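PDB 4W88: xyloglucan-specific endo-beta-1,4-glucanase from Uncultured bacterium, which hydrolyses internal beta-1,4-glucosidic bonds in the backbone of the plant cell-wall polysaccharide xyloglucan, acting as a family 5 glycoside hydrolase. Local coordinates for residues N66-A71 with N107-T112. The protein carries 1 engineered substitution. Numbering follows the deposited sequence.
Sequences NHLGPA and NYWLKT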
# COMPACT_ATOMS: atom_id res chain seq x y z
N ASN A 66 -17.11 6.15 3.79
CA ASN A 66 -18.05 7.25 4.00
C ASN A 66 -18.61 7.92 2.72
O ASN A 66 -19.57 8.71 2.80
CB ASN A 66 -17.40 8.31 4.83
CG ASN A 66 -17.14 7.87 6.23
OD1 ASN A 66 -17.79 6.95 6.76
ND2 ASN A 66 -16.18 8.49 6.85
N HIS A 67 -18.07 7.52 1.58
CA HIS A 67 -18.50 8.05 0.27
C HIS A 67 -19.41 7.08 -0.45
O HIS A 67 -19.76 7.30 -1.59
CB HIS A 67 -17.28 8.39 -0.60
CG HIS A 67 -16.25 9.23 0.09
ND1 HIS A 67 -16.37 10.61 0.28
CD2 HIS A 67 -15.18 8.86 0.82
CE1 HIS A 67 -15.36 11.03 1.03
NE2 HIS A 67 -14.62 9.99 1.36
N LEU A 68 -19.77 5.99 0.21
CA LEU A 68 -20.64 4.96 -0.38
C LEU A 68 -22.08 5.11 -0.03
O LEU A 68 -22.45 5.38 1.09
CB LEU A 68 -20.20 3.55 0.05
CG LEU A 68 -18.76 3.13 -0.19
CD1 LEU A 68 -18.45 1.80 0.38
CD2 LEU A 68 -18.37 3.22 -1.68
N GLY A 69 -22.90 4.84 -1.04
CA GLY A 69 -24.33 4.74 -0.86
C GLY A 69 -24.70 3.44 -0.16
O GLY A 69 -23.86 2.61 0.19
N PRO A 70 -25.99 3.23 0.08
CA PRO A 70 -26.39 2.05 0.79
C PRO A 70 -26.11 0.75 0.05
O PRO A 70 -26.07 0.67 -1.18
CB PRO A 70 -27.89 2.22 0.97
CG PRO A 70 -28.27 3.30 0.07
CD PRO A 70 -27.07 4.16 -0.12
N ALA A 71 -25.96 -0.30 0.83
CA ALA A 71 -26.00 -1.65 0.27
C ALA A 71 -27.35 -1.86 -0.43
O ALA A 71 -28.37 -1.29 -0.00
CB ALA A 71 -25.82 -2.69 1.34
N ASN A 107 -12.04 0.34 9.33
CA ASN A 107 -12.66 1.07 10.46
C ASN A 107 -14.19 0.95 10.36
O ASN A 107 -14.87 1.31 11.31
CB ASN A 107 -12.39 2.54 10.45
CG ASN A 107 -10.93 2.90 10.66
OD1 ASN A 107 -10.07 2.01 10.87
ND2 ASN A 107 -10.66 4.21 10.66
N TYR A 108 -14.70 0.44 9.22
CA TYR A 108 -16.11 0.56 8.83
C TYR A 108 -16.63 -0.86 8.61
O TYR A 108 -16.98 -1.55 9.59
CB TYR A 108 -16.25 1.49 7.62
CG TYR A 108 -15.94 2.92 7.96
CD1 TYR A 108 -16.84 3.73 8.63
CD2 TYR A 108 -14.65 3.42 7.72
CE1 TYR A 108 -16.49 5.03 9.04
CE2 TYR A 108 -14.30 4.67 8.16
CZ TYR A 108 -15.23 5.50 8.75
OH TYR A 108 -14.91 6.73 9.23
N TRP A 109 -16.78 -1.26 7.36
CA TRP A 109 -17.41 -2.49 7.00
C TRP A 109 -16.47 -3.69 6.87
O TRP A 109 -16.93 -4.85 6.95
CB TRP A 109 -18.12 -2.28 5.65
CG TRP A 109 -17.18 -1.85 4.52
CD1 TRP A 109 -16.80 -0.61 4.22
CD2 TRP A 109 -16.53 -2.74 3.59
NE1 TRP A 109 -15.92 -0.64 3.15
CE2 TRP A 109 -15.76 -1.94 2.74
CE3 TRP A 109 -16.52 -4.12 3.42
CZ2 TRP A 109 -14.98 -2.46 1.75
CZ3 TRP A 109 -15.74 -4.66 2.41
CH2 TRP A 109 -14.98 -3.82 1.58
N LEU A 110 -15.17 -3.43 6.64
CA LEU A 110 -14.22 -4.49 6.32
C LEU A 110 -13.62 -5.06 7.61
O LEU A 110 -12.49 -4.73 8.01
CB LEU A 110 -13.16 -4.06 5.33
CG LEU A 110 -12.60 -5.16 4.42
CD1 LEU A 110 -11.59 -4.59 3.42
CD2 LEU A 110 -11.93 -6.28 5.19
N LYS A 111 -14.44 -5.83 8.32
CA LYS A 111 -14.09 -6.48 9.59
C LYS A 111 -14.16 -7.97 9.29
O LYS A 111 -15.23 -8.48 8.88
CB LYS A 111 -15.07 -6.10 10.66
CG LYS A 111 -15.27 -4.62 10.74
CD LYS A 111 -14.65 -4.04 11.91
CE LYS A 111 -14.94 -2.57 12.12
NZ LYS A 111 -13.90 -1.98 13.03
N THR A 112 -13.03 -8.69 9.43
CA THR A 112 -12.90 -10.06 8.90
C THR A 112 -13.54 -11.15 9.78
O THR A 112 -12.85 -11.96 10.34
CB THR A 112 -11.42 -10.38 8.65
OG1 THR A 112 -10.68 -10.10 9.80
CG2 THR A 112 -10.94 -9.58 7.48
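In both N66 and Y108 the first side-chain torsion sets CG anti to the residue's own carbonyl carbon (chi1 -68° in N66 and much the same in Y108), and from these matching starts the amide and the phenol reach each other from two different loop regions. The two side chains cross at about a right angle, with the amide and ring planes 82° apart. One branch of the amide makes the polar link: N66 ND2 donates to Y108 OH at 3.2 Å, the hydroxyl oxygen being tilted out of the amide plane. The N-H...O angle is 148°. The other branch packs against the same ring, N66 OD1 approaching Y108 CE1 obliquely at 3.3 Å. A single asparagine thus spans the hydroxyl and a ring carbon ortho to it, a compact example of how two loops can be joined through one polar pair. A leucine in place of Y108 would probably leave N66 ND2 without this acceptor and its amide freer to turn. Beside the pair the contact is sparser: the methyl L68 CD1 comes obliquely to 4.5 Å from W109 NE1, whose N-H is hydrogen-bonded to E105. L110 CB of the same loop lies over one face of the W109 ring, offset toward the rim. L68 and W109 both rest on E123 and I127 of helix 117-134. This small surface contact therefore joins successive beta-alpha loops of the TIM barrel, one following strand 57-60 and leading to helix 78-92, the other running from strand 97-101 into helix 117-134.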